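Local coordinates for mannan endo-1,4-beta-mannosidase (Cryptopygus antarcticus, PDB 4OOU), which hydrolyses beta-1,4 linkages within the backbone of mannans, as a secreted glycoside hydrolase family 5 enzyme with a TIM-barrel fold, at residues F53-K66 against D104-L116. Numbering follows the deposited sequence.
Sequences FGNGQYASNGPALK and DSKKTLINDLSDL
The ring of Phe53 carries Leu113 on one face: CD2 of Leu113 stands 3.5 Å from the ring centroid, almost on the ring normal, as a CH-pi contact. At the edge of the same ring lie CB of Asp112 and CD2 of Leu116. The ring of Tyr58 is held between Gly62 CA on one face and the backbone O of Asp112 on the other, the latter offset toward the rim. Asp115 OD2 sits at its edge, in plane. With CG anti to the backbone N (chi1 -177°), Tyr58 reaches across to helix 109-122, and its OH meets the anti lone pair of Asp115 OD2 at 2.8 Å. The extended chain of Lys66 brings NZ to the syn lone pair of that oxygen, a 2.6 Å salt bridge. A leucine in place of Tyr58 would probably cost Asp115 OD2 its hydroxyl donor and open a gap between Gly62 and Asp112.

The loops ahead of the helices are joined by polar bonds. Asn55 N donates to Asp104 OD2 at 2.6 Å, nearly straight but from above the carboxylate plane. The same carboxylate also accepts from the N-H groups of Thr108 and Leu109, where helix 109-122 begins, and so links that helix start to the type I' turn Gly54-Gln57. Asn55 OD1 accepts from Lys106 N, close to linear, and from Ser105 OG. A CB on Gly54 would crowd CB of Asp104 and, at these backbone angles, the carbonyl O of Phe53.

The axes of segments 58-66 and 109-116 come within 11.1 Å and run nearly parallel, 16° apart. They belong to neighbouring outer helices of the TIM barrel: helix 58-74 links parallel strands 35-43 and 79-86, and helix 109-122 follows 79-86. Phe53 touches Val82 of strand 79-86; its side chain lies about 7 Å from that of substrate-binding Trp83. Leu109 reaches Val84 of that strand, and Leu109 and Leu113 pack on helix 149-167.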
# COMPACT_ATOMS: atom_id res chain seq x y z
N PHE A 53 3.65 6.17 -15.09
CA PHE A 53 5.02 6.64 -15.05
C PHE A 53 5.97 5.76 -15.90
O PHE A 53 5.78 4.53 -16.00
CB PHE A 53 5.49 6.56 -13.62
CG PHE A 53 4.52 7.09 -12.62
CD1 PHE A 53 4.54 8.43 -12.26
CD2 PHE A 53 3.60 6.23 -12.02
CE1 PHE A 53 3.65 8.90 -11.33
CE2 PHE A 53 2.71 6.69 -11.08
CZ PHE A 53 2.73 8.04 -10.72
N GLY A 54 7.00 6.40 -16.46
CA GLY A 54 7.97 5.73 -17.34
C GLY A 54 7.63 5.92 -18.80
O GLY A 54 6.46 6.23 -19.13
N ASN A 55 8.64 5.75 -19.68
CA ASN A 55 8.46 5.77 -21.15
C ASN A 55 7.64 6.98 -21.60
O ASN A 55 6.70 6.88 -22.38
CB ASN A 55 7.82 4.47 -21.67
CG ASN A 55 8.75 3.26 -21.53
OD1 ASN A 55 9.95 3.40 -21.29
ND2 ASN A 55 8.19 2.06 -21.69
N GLY A 56 8.01 8.12 -21.03
CA GLY A 56 7.37 9.38 -21.28
C GLY A 56 5.87 9.38 -21.20
O GLY A 56 5.24 10.21 -21.84
N GLN A 57 5.30 8.49 -20.40
CA GLN A 57 3.82 8.32 -20.38
C GLN A 57 3.15 9.26 -19.39
O GLN A 57 1.94 9.43 -19.39
CB GLN A 57 3.42 6.87 -20.06
CG GLN A 57 3.87 5.84 -21.08
CD GLN A 57 3.25 6.03 -22.44
OE1 GLN A 57 2.11 6.50 -22.58
NE2 GLN A 57 3.99 5.65 -23.47
N TYR A 58 3.97 9.87 -18.54
CA TYR A 58 3.48 10.77 -17.51
C TYR A 58 2.97 12.08 -18.07
O TYR A 58 2.10 12.71 -17.46
CB TYR A 58 4.59 11.02 -16.53
CG TYR A 58 4.25 11.88 -15.34
CD1 TYR A 58 3.64 11.34 -14.22
CD2 TYR A 58 4.59 13.21 -15.30
CE1 TYR A 58 3.36 12.12 -13.11
CE2 TYR A 58 4.30 13.99 -14.20
CZ TYR A 58 3.69 13.44 -13.10
OH TYR A 58 3.42 14.21 -11.98
N ALA A 59 3.50 12.50 -19.22
CA ALA A 59 3.00 13.72 -19.91
C ALA A 59 1.51 13.62 -20.23
O ALA A 59 0.82 14.62 -20.29
CB ALA A 59 3.79 14.02 -21.18
N SER A 60 1.02 12.40 -20.41
CA SER A 60 -0.37 12.20 -20.75
C SER A 60 -1.20 12.03 -19.50
O SER A 60 -2.27 12.62 -19.31
CB SER A 60 -0.49 10.93 -21.58
OG SER A 60 -1.83 10.53 -21.60
N ASN A 61 -0.67 11.19 -18.63
CA ASN A 61 -1.36 10.78 -17.40
C ASN A 61 -1.35 11.83 -16.26
O ASN A 61 -2.36 12.05 -15.61
CB ASN A 61 -0.78 9.41 -16.96
CG ASN A 61 -1.17 8.29 -17.92
OD1 ASN A 61 -2.33 8.07 -18.15
ND2 ASN A 61 -0.20 7.60 -18.49
N GLY A 62 -0.20 12.49 -16.06
CA GLY A 62 0.02 13.47 -14.97
C GLY A 62 -1.01 14.55 -14.71
O GLY A 62 -1.38 14.80 -13.57
N PRO A 63 -1.47 15.25 -15.75
CA PRO A 63 -2.49 16.27 -15.48
C PRO A 63 -3.77 15.75 -14.81
O PRO A 63 -4.33 16.44 -13.98
CB PRO A 63 -2.80 16.82 -16.87
CG PRO A 63 -1.55 16.57 -17.65
CD PRO A 63 -1.01 15.26 -17.15
N ALA A 64 -4.21 14.54 -15.17
CA ALA A 64 -5.41 14.00 -14.54
C ALA A 64 -5.13 13.68 -13.08
O ALA A 64 -5.99 13.88 -12.23
CB ALA A 64 -5.91 12.74 -15.25
N LEU A 65 -3.95 13.20 -12.77
CA LEU A 65 -3.76 12.78 -11.39
C LEU A 65 -3.30 13.88 -10.50
O LEU A 65 -3.53 13.80 -9.33
CB LEU A 65 -2.99 11.49 -11.21
CG LEU A 65 -2.07 11.01 -12.27
CD1 LEU A 65 -0.88 11.87 -12.04
CD2 LEU A 65 -1.77 9.55 -12.03
N LYS A 66 -2.71 14.93 -11.05
CA LYS A 66 -2.59 16.18 -10.31
C LYS A 66 -3.96 16.73 -9.91
O LYS A 66 -4.14 17.18 -8.78
CB LYS A 66 -1.84 17.21 -11.13
CG LYS A 66 -0.35 17.01 -11.02
CD LYS A 66 0.41 17.65 -12.16
CE LYS A 66 1.89 17.43 -11.98
NZ LYS A 66 2.58 17.82 -13.22
N ASP A 104 13.04 2.27 -16.63
CA ASP A 104 12.17 2.11 -17.77
C ASP A 104 13.04 2.45 -18.98
O ASP A 104 14.07 3.11 -18.80
CB ASP A 104 10.97 3.02 -17.65
CG ASP A 104 11.32 4.49 -17.71
OD1 ASP A 104 11.94 4.99 -16.76
OD2 ASP A 104 10.93 5.16 -18.69
N SER A 105 12.71 1.98 -20.18
CA SER A 105 13.67 2.07 -21.28
C SER A 105 14.04 3.52 -21.60
O SER A 105 15.23 3.81 -21.82
CB SER A 105 13.17 1.34 -22.53
OG SER A 105 11.80 1.61 -22.71
N LYS A 106 13.04 4.41 -21.59
CA LYS A 106 13.29 5.88 -21.71
C LYS A 106 13.93 6.53 -20.45
O LYS A 106 14.20 7.71 -20.50
CB LYS A 106 12.00 6.66 -22.06
CG LYS A 106 11.67 6.83 -23.54
CD LYS A 106 10.98 5.59 -24.13
CE LYS A 106 10.73 5.65 -25.64
NZ LYS A 106 9.47 6.37 -25.97
N LYS A 107 14.11 5.79 -19.35
CA LYS A 107 14.68 6.34 -18.10
C LYS A 107 14.02 7.65 -17.65
O LYS A 107 14.66 8.64 -17.30
CB LYS A 107 16.20 6.55 -18.23
CG LYS A 107 17.04 5.29 -18.20
CD LYS A 107 18.53 5.63 -18.27
CE LYS A 107 19.30 4.53 -19.01
NZ LYS A 107 20.47 4.00 -18.24
N THR A 108 12.70 7.59 -17.62
CA THR A 108 11.83 8.70 -17.27
C THR A 108 11.19 8.55 -15.87
O THR A 108 10.72 9.54 -15.29
CB THR A 108 10.75 8.75 -18.37
OG1 THR A 108 11.19 9.62 -19.41
CG2 THR A 108 9.39 9.17 -17.87
N LEU A 109 11.16 7.33 -15.34
CA LEU A 109 10.35 7.02 -14.14
C LEU A 109 10.63 7.90 -12.94
O LEU A 109 9.70 8.44 -12.34
CB LEU A 109 10.54 5.57 -13.68
CG LEU A 109 9.62 5.15 -12.54
CD1 LEU A 109 8.49 4.29 -13.03
CD2 LEU A 109 10.39 4.39 -11.49
N ILE A 110 11.91 8.04 -12.57
CA ILE A 110 12.26 8.75 -11.35
C ILE A 110 11.81 10.21 -11.45
O ILE A 110 11.15 10.70 -10.55
CB ILE A 110 13.76 8.59 -10.98
CG1 ILE A 110 14.06 7.11 -10.69
CG2 ILE A 110 14.12 9.38 -9.73
CD1 ILE A 110 15.51 6.82 -10.36
N ASN A 111 12.08 10.88 -12.56
CA ASN A 111 11.53 12.24 -12.71
C ASN A 111 10.00 12.28 -12.70
O ASN A 111 9.39 13.15 -12.06
CB ASN A 111 12.03 12.91 -14.00
CG ASN A 111 13.53 12.96 -14.07
OD1 ASN A 111 14.24 13.18 -13.06
ND2 ASN A 111 14.04 12.73 -15.27
N ASP A 112 9.37 11.34 -13.39
CA ASP A 112 7.90 11.29 -13.39
C ASP A 112 7.33 11.18 -12.00
O ASP A 112 6.42 11.92 -11.64
CB ASP A 112 7.40 10.14 -14.24
CG ASP A 112 7.57 10.40 -15.70
OD1 ASP A 112 7.96 11.54 -16.05
OD2 ASP A 112 7.30 9.48 -16.49
N LEU A 113 7.89 10.28 -11.19
CA LEU A 113 7.48 10.20 -9.79
C LEU A 113 7.85 11.50 -9.02
O LEU A 113 7.02 12.09 -8.29
CB LEU A 113 8.07 8.93 -9.13
CG LEU A 113 7.57 7.57 -9.70
CD1 LEU A 113 8.50 6.43 -9.30
CD2 LEU A 113 6.15 7.18 -9.32
N SER A 114 9.09 11.95 -9.19
CA SER A 114 9.61 13.20 -8.58
C SER A 114 8.59 14.32 -8.83
O SER A 114 8.12 14.96 -7.89
CB SER A 114 10.99 13.51 -9.20
OG SER A 114 11.92 14.14 -8.32
N ASP A 115 8.17 14.49 -10.08
CA ASP A 115 7.19 15.53 -10.39
C ASP A 115 5.92 15.40 -9.55
O ASP A 115 5.41 16.37 -8.98
CB ASP A 115 6.79 15.52 -11.87
CG ASP A 115 6.00 16.76 -12.28
OD1 ASP A 115 6.61 17.81 -12.54
OD2 ASP A 115 4.77 16.69 -12.35
N LEU A 116 5.40 14.18 -9.51
CA LEU A 116 4.08 13.96 -8.91
C LEU A 116 4.20 14.19 -7.44
O LEU A 116 3.29 14.77 -6.85
CB LEU A 116 3.53 12.55 -9.19
CG LEU A 116 2.05 12.34 -8.79
CD1 LEU A 116 1.04 13.28 -9.45
CD2 LEU A 116 1.63 10.91 -9.08
O HOH W 1 10.01 0.54 -20.27